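Local coordinates for protein Baccell_00875 (Bacteroides cellulosilyticus DSM 14838, PDB 5NO8) that is a polysaccharide lyase that probably removes the rhamnose caps of complex arabinogalactan proteins by cleaving their linkage to glucuronic acid, at residues Asn245-Phe248 against Arg249-Leu253; Lys463-Asp467 against Lys468-Thr472. All coordinates share one frame; numbering follows the deposited sequence.

Interaction 1. Residues Asn245-Phe248 against Arg249-Leu253; sequences NDDF and RHKLL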
ATOM      1  N   ASN A 245       1.336  18.029  -1.796  1.00 21.80           N
ATOM      2  CA  ASN A 245       2.675  17.433  -1.719  1.00 22.56           C
ATOM      3  C   ASN A 245       3.817  18.428  -1.894  1.00 23.16           C
ATOM      4  O   ASN A 245       4.802  18.373  -1.154  1.00 21.60           O
ATOM      5  CB  ASN A 245       2.807  16.258  -2.684  1.00 23.66           C
ATOM      6  CG  ASN A 245       1.850  15.119  -2.349  1.00 26.84           C
ATOM      7  OD1 ASN A 245       1.642  14.769  -1.187  1.00 25.99           O
ATOM      8  ND2 ASN A 245       1.240  14.549  -3.377  1.00 31.06           N
ATOM      9  N   ASP A 246       3.702  19.349  -2.848  1.00 23.09           N
ATOM     10  CA  ASP A 246       4.763  20.341  -3.063  1.00 22.98           C
ATOM     11  C   ASP A 246       4.914  21.278  -1.892  1.00 21.79           C
ATOM     12  O   ASP A 246       6.016  21.649  -1.529  1.00 21.39           O
ATOM     13  CB  ASP A 246       4.508  21.187  -4.332  1.00 26.43           C
ATOM     14  CG  ASP A 246       4.813  20.453  -5.613  1.00 32.59           C
ATOM     15  OD1 ASP A 246       5.549  19.434  -5.591  1.00 37.37           O
ATOM     16  OD2 ASP A 246       4.325  20.923  -6.679  1.00 36.95           O
ATOM     17  N   ASP A 247       3.785  21.716  -1.342  1.00 20.20           N
ATOM     18  CA  ASP A 247       3.782  22.625  -0.222  1.00 19.66           C
ATOM     19  C   ASP A 247       4.330  21.904   1.014  1.00 17.85           C
ATOM     20  O   ASP A 247       5.130  22.474   1.759  1.00 18.94           O
ATOM     21  CB  ASP A 247       2.361  23.114   0.024  1.00 20.42           C
ATOM     22  CG  ASP A 247       2.286  24.261   1.013  1.00 20.87           C
ATOM     23  OD1 ASP A 247       3.161  25.139   0.991  1.00 23.11           O
ATOM     24  OD2 ASP A 247       1.322  24.301   1.809  1.00 20.21           O
ATOM     25  N   PHE A 248       3.918  20.652   1.196  1.00 16.43           N
ATOM     26  CA  PHE A 248       4.476  19.809   2.285  1.00 16.41           C
ATOM     27  C   PHE A 248       5.996  19.730   2.187  1.00 15.84           C
ATOM     28  O   PHE A 248       6.706  20.014   3.154  1.00 16.29           O
ATOM     29  CB  PHE A 248       3.882  18.410   2.269  1.00 16.00           C
ATOM     30  CG  PHE A 248       4.519  17.479   3.275  1.00 16.40           C
ATOM     31  CD1 PHE A 248       4.185  17.553   4.632  1.00 17.01           C
ATOM     32  CD2 PHE A 248       5.453  16.541   2.874  1.00 17.01           C
ATOM     33  CE1 PHE A 248       4.767  16.710   5.563  1.00 15.77           C
ATOM     34  CE2 PHE A 248       6.078  15.700   3.805  1.00 16.41           C
ATOM     35  CZ  PHE A 248       5.721  15.777   5.151  1.00 16.16           C
ATOM     36  N   ARG A 249       6.490  19.406   1.003  1.00 16.05           N
ATOM     37  CA  ARG A 249       7.944  19.310   0.804  1.00 18.08           C
ATOM     38  C   ARG A 249       8.684  20.603   1.064  1.00 18.07           C
ATOM     39  O   ARG A 249       9.748  20.621   1.710  1.00 17.25           O
ATOM     40  CB  ARG A 249       8.267  18.797  -0.605  1.00 18.27           C
ATOM     41  CG  ARG A 249       8.039  17.304  -0.757  1.00 19.83           C
ATOM     42  CD  ARG A 249       8.536  16.781  -2.088  1.00 22.28           C
ATOM     43  NE  ARG A 249       7.675  17.167  -3.184  1.00 23.15           N
ATOM     44  CZ  ARG A 249       6.687  16.431  -3.712  1.00 24.64           C
ATOM     45  NH1 ARG A 249       6.350  15.231  -3.264  1.00 23.92           N
ATOM     46  NH2 ARG A 249       5.997  16.927  -4.721  1.00 26.43           N
ATOM     47  N   HIS A 250       8.099  21.704   0.598  1.00 19.35           N
ATOM     48  CA  HIS A 250       8.672  23.026   0.822  1.00 21.43           C
ATOM     49  C   HIS A 250       8.776  23.338   2.308  1.00 19.56           C
ATOM     50  O   HIS A 250       9.821  23.765   2.798  1.00 20.56           O
ATOM     51  CB  HIS A 250       7.822  24.101   0.103  1.00 26.69           C
ATOM     52  CG  HIS A 250       8.375  25.489   0.228  1.00 32.89           C
ATOM     53  ND1 HIS A 250       9.555  25.878  -0.373  1.00 40.63           N
ATOM     54  CD2 HIS A 250       7.932  26.566   0.917  1.00 37.15           C
ATOM     55  CE1 HIS A 250       9.810  27.140  -0.068  1.00 40.82           C
ATOM     56  NE2 HIS A 250       8.843  27.579   0.718  1.00 41.02           N
ATOM     57  N   LYS A 251       7.689  23.100   3.023  1.00 18.09           N
ATOM     58  CA  LYS A 251       7.624  23.351   4.459  1.00 18.71           C
ATOM     59  C   LYS A 251       8.566  22.441   5.249  1.00 17.34           C
ATOM     60  O   LYS A 251       9.226  22.894   6.207  1.00 17.48           O
ATOM     61  CB  LYS A 251       6.191  23.192   4.935  1.00 20.04           C
ATOM     62  CG  LYS A 251       5.308  24.358   4.503  1.00 21.70           C
ATOM     63  CD  LYS A 251       3.869  24.083   4.913  1.00 24.24           C
ATOM     64  CE  LYS A 251       2.880  25.126   4.407  1.00 26.67           C
ATOM     65  NZ  LYS A 251       2.973  26.354   5.190  1.00 31.16           N
ATOM     66  N   LEU A 252       8.650  21.181   4.837  1.00 16.92           N
ATOM     67  CA  LEU A 252       9.639  20.260   5.452  1.00 15.88           C
ATOM     68  C   LEU A 252      11.075  20.811   5.352  1.00 16.35           C
ATOM     69  O   LEU A 252      11.832  20.837   6.354  1.00 15.41           O
ATOM     70  CB  LEU A 252       9.492  18.852   4.875  1.00 15.94           C
ATOM     71  CG  LEU A 252      10.489  17.775   5.327  1.00 15.59           C
ATOM     72  CD1 LEU A 252       9.844  16.392   5.207  1.00 15.73           C
ATOM     73  CD2 LEU A 252      11.785  17.825   4.553  1.00 15.46           C
ATOM     74  N   LEU A 253      11.441  21.301   4.176  1.00 16.37           N
ATOM     75  CA  LEU A 253      12.758  21.914   3.980  1.00 18.14           C
ATOM     76  C   LEU A 253      12.906  23.227   4.766  1.00 18.08           C
ATOM     77  O   LEU A 253      13.971  23.482   5.338  1.00 16.97           O
ATOM     78  CB  LEU A 253      13.035  22.152   2.499  1.00 18.46           C
ATOM     79  CG  LEU A 253      13.118  20.902   1.613  1.00 19.32           C
ATOM     80  CD1 LEU A 253      13.191  21.287   0.139  1.00 20.48           C
ATOM     81  CD2 LEU A 253      14.319  20.062   1.998  1.00 19.68           C
TER
HETATM   82  O   HOH W   1       8.489  19.714  -4.322  1.00 35.03           O
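Arg249 reaches back over Asn245 and Asp246 in the first turns of the alpha-helix 245-254, which follows strand 232-242 and packs its buried side on that strand and on strand 175-180. Arg249 N bonds to Asn245 O (2.9 Å), and the arginine chain, bent at chi3 (-74°), folds over the same oxygen, which lies over the centre of one guanidinium face. Arg249 NH2 makes a salt bridge to Asp246 OD1 (2.7 Å), on the anti side though tilted from the carboxylate plane, the carboxylate and guanidinium planes standing 68° apart. A water accepts from Arg249 NE and donates to Asp246 OD1, joining the pair a second time; Phe581 adds a cation-pi contact. A leucine in place of Arg249 would probably leave the Asp246 carboxylate without its charge partner and the water without its donor. His250 N continues the helix to Asp246 O (3.0 Å). Lys251 crosses the Asp247 side chain at an angle, Lys251 CE 3.1 Å from Asp247 OD2, while NZ stays beyond salt-bridge range; OD2 instead accepts from Asn243 N. Leu252 N bonds to Phe248 O, and on the buried side Leu252 CD1 meets the Phe248 ring obliquely, 4.1 Å from Phe248 CE2.

Interaction 2. Residues Lys463-Asp467 against Lys468-Thr472; sequences KVTGD and KQFVT
Thr465 OG1 is gripped twice in the short turn joining two consecutive helices, 448-465 and 469-485: it accepts from Asp467 N at 3.1 Å, which makes an ST turn, and it is also hydrogen-bonded to Met461 O one turn back. Helix 448-465 ends at Thr465, and Gly466, with positive phi, turns the chain out of it. Asp467 then caps the next helix, its OD1 taking the N-H of Gln469 at 3.0 Å. The bond is fairly straight at nitrogen (157°), but the donor lies above the carboxylate plane, 47° out of it. CG of Asp467 stands anti to its own backbone N (chi1 -174°), which carries the carboxylate forward beside the first turn of the new helix; there OD1 also touches Gln469 CB. The carboxylate's negative charge is likely to suit the positive end of that helix dipole. The backbone of Asp467 takes part as well: Asp467 O accepts from Phe470 N at 3.1 Å. The Phe470 ring has the same carbonyl oxygen at its edge, near the ring plane, and Phe470 CD2 packs on Asp467 CB (3.8 Å). Beyond the turn the ring rests on Met461 and Tyr462 of the preceding helix and on Ala422 of helix 412-429. The Thr465 side chain crosses that of Phe470 at about a right angle, with Thr465 OG1 3.3 Å from Phe470 CD2 and Thr465 CG2 4.0 Å from Phe470 CE2.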
ATOM      1  N   LYS A 463      -6.045 -15.003 -28.038  1.00 29.73           N
ATOM      2  CA  LYS A 463      -4.747 -14.550 -28.575  1.00 29.43           C
ATOM      3  C   LYS A 463      -3.731 -15.693 -28.632  1.00 28.45           C
ATOM      4  O   LYS A 463      -2.901 -15.706 -29.514  1.00 31.14           O
ATOM      5  CB  LYS A 463      -4.189 -13.362 -27.768  1.00 30.15           C
ATOM      6  CG  LYS A 463      -5.105 -12.142 -27.720  1.00 31.20           C
ATOM      7  CD  LYS A 463      -4.516 -11.007 -26.892  1.00 34.05           C
ATOM      8  CE  LYS A 463      -3.529 -10.175 -27.683  1.00 34.48           C
ATOM      9  NZ  LYS A 463      -2.980  -9.069 -26.860  1.00 36.28           N
ATOM     10  N   VAL A 464      -3.805 -16.644 -27.710  1.00 28.47           N
ATOM     11  CA  VAL A 464      -2.907 -17.804 -27.690  1.00 30.14           C
ATOM     12  C   VAL A 464      -3.240 -18.782 -28.818  1.00 32.70           C
ATOM     13  O   VAL A 464      -2.339 -19.297 -29.482  1.00 31.73           O
ATOM     14  CB  VAL A 464      -2.993 -18.552 -26.341  1.00 30.17           C
ATOM     15  CG1 VAL A 464      -2.192 -19.853 -26.334  1.00 29.52           C
ATOM     16  CG2 VAL A 464      -2.516 -17.638 -25.202  1.00 30.13           C
ATOM     17  N   THR A 465      -4.535 -19.038 -29.010  1.00 29.67           N
ATOM     18  CA  THR A 465      -5.001 -20.178 -29.802  1.00 31.83           C
ATOM     19  C   THR A 465      -5.613 -19.838 -31.147  1.00 31.82           C
ATOM     20  O   THR A 465      -5.721 -20.728 -31.973  1.00 35.23           O
ATOM     21  CB  THR A 465      -6.074 -20.971 -29.031  1.00 31.16           C
ATOM     22  OG1 THR A 465      -7.192 -20.118 -28.754  1.00 29.78           O
ATOM     23  CG2 THR A 465      -5.522 -21.533 -27.752  1.00 32.57           C
ATOM     24  N   GLY A 466      -6.048 -18.592 -31.356  1.00 31.07           N
ATOM     25  CA  GLY A 466      -6.880 -18.227 -32.510  1.00 32.57           C
ATOM     26  C   GLY A 466      -8.298 -18.826 -32.494  1.00 32.97           C
ATOM     27  O   GLY A 466      -9.042 -18.654 -33.461  1.00 33.06           O
ATOM     28  N   ASP A 467      -8.685 -19.487 -31.397  1.00 32.50           N
ATOM     29  CA  ASP A 467      -9.961 -20.190 -31.300  1.00 33.21           C
ATOM     30  C   ASP A 467     -11.072 -19.219 -30.904  1.00 34.97           C
ATOM     31  O   ASP A 467     -11.142 -18.767 -29.747  1.00 29.47           O
ATOM     32  CB  ASP A 467      -9.873 -21.331 -30.291  1.00 33.56           C
ATOM     33  CG  ASP A 467     -11.137 -22.189 -30.258  1.00 33.69           C
ATOM     34  OD1 ASP A 467     -12.162 -21.790 -30.829  1.00 38.29           O
ATOM     35  OD2 ASP A 467     -11.114 -23.261 -29.643  1.00 36.47           O
ATOM     36  N   LYS A 468     -11.964 -18.937 -31.854  1.00 34.63           N
ATOM     37  CA  LYS A 468     -13.035 -17.955 -31.630  1.00 35.87           C
ATOM     38  C   LYS A 468     -14.002 -18.296 -30.495  1.00 30.69           C
ATOM     39  O   LYS A 468     -14.642 -17.389 -29.960  1.00 33.17           O
ATOM     40  CB  LYS A 468     -13.813 -17.663 -32.920  1.00 38.43           C
ATOM     41  CG  LYS A 468     -13.025 -16.854 -33.938  1.00 40.21           C
ATOM     42  CD  LYS A 468     -13.829 -16.649 -35.216  1.00 42.23           C
ATOM     43  CE  LYS A 468     -13.012 -15.885 -36.233  1.00 45.58           C
ATOM     44  NZ  LYS A 468     -13.832 -15.533 -37.415  1.00 49.29           N
ATOM     45  N   GLN A 469     -14.087 -19.562 -30.102  1.00 30.18           N
ATOM     46  CA  GLN A 469     -14.929 -19.970 -28.974  1.00 30.24           C
ATOM     47  C   GLN A 469     -14.516 -19.298 -27.646  1.00 30.82           C
ATOM     48  O   GLN A 469     -15.354 -19.017 -26.812  1.00 28.47           O
ATOM     49  CB  GLN A 469     -14.936 -21.499 -28.808  1.00 31.85           C
ATOM     50  CG  GLN A 469     -15.877 -22.054 -27.733  1.00 34.69           C
ATOM     51  CD  GLN A 469     -17.353 -21.751 -28.011  1.00 37.86           C
ATOM     52  OE1 GLN A 469     -17.821 -21.912 -29.138  1.00 37.32           O
ATOM     53  NE2 GLN A 469     -18.090 -21.318 -26.976  1.00 35.82           N
ATOM     54  N   PHE A 470     -13.223 -19.042 -27.460  1.00 28.93           N
ATOM     55  CA  PHE A 470     -12.777 -18.256 -26.298  1.00 27.17           C
ATOM     56  C   PHE A 470     -13.369 -16.843 -26.221  1.00 26.02           C
ATOM     57  O   PHE A 470     -13.664 -16.346 -25.135  1.00 26.22           O
ATOM     58  CB  PHE A 470     -11.242 -18.185 -26.266  1.00 25.46           C
ATOM     59  CG  PHE A 470     -10.601 -19.443 -25.810  1.00 25.14           C
ATOM     60  CD1 PHE A 470     -10.791 -19.895 -24.530  1.00 25.55           C
ATOM     61  CD2 PHE A 470      -9.779 -20.175 -26.659  1.00 25.79           C
ATOM     62  CE1 PHE A 470     -10.203 -21.053 -24.084  1.00 26.62           C
ATOM     63  CE2 PHE A 470      -9.193 -21.339 -26.217  1.00 25.91           C
ATOM     64  CZ  PHE A 470      -9.410 -21.781 -24.928  1.00 27.15           C
ATOM     65  N   VAL A 471     -13.539 -16.198 -27.361  1.00 25.44           N
ATOM     66  CA  VAL A 471     -14.087 -14.872 -27.419  1.00 26.21           C
ATOM     67  C   VAL A 471     -15.582 -14.940 -27.056  1.00 28.89           C
ATOM     68  O   VAL A 471     -16.107 -14.062 -26.353  1.00 26.65           O
ATOM     69  CB  VAL A 471     -13.907 -14.250 -28.806  1.00 26.87           C
ATOM     70  CG1 VAL A 471     -14.447 -12.831 -28.848  1.00 27.45           C
ATOM     71  CG2 VAL A 471     -12.429 -14.274 -29.223  1.00 28.29           C
ATOM     72  N   THR A 472     -16.259 -15.975 -27.559  1.00 29.56           N
ATOM     73  CA  THR A 472     -17.659 -16.224 -27.186  1.00 29.29           C
ATOM     74  C   THR A 472     -17.796 -16.429 -25.673  1.00 28.73           C
ATOM     75  O   THR A 472     -18.641 -15.799 -25.042  1.00 29.80           O
ATOM     76  CB  THR A 472     -18.242 -17.425 -27.979  1.00 31.91           C
ATOM     77  OG1 THR A 472     -18.261 -17.078 -29.366  1.00 33.29           O
ATOM     78  CG2 THR A 472     -19.649 -17.802 -27.505  1.00 32.69           C
TER

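The two contacts lie on opposite sides of the chain's centre, their own centres about 52 Å apart and their nearest atoms about 34 Å apart, so neither touches the other. Interaction 1 sits within one continuous helix among the beta-sheets of the N-terminal part, about 22 Å from the chain centre and partly buried. Interaction 2 is a surface turn in the helical part, about 36 Å from that centre, where one helix ends and the next begins. Both are local: 245-253 is knit by successive backbone bonds and a side-chain ion pair, whereas 463-472 adds side-chain oxygens to its backbone bonds where the helix breaks.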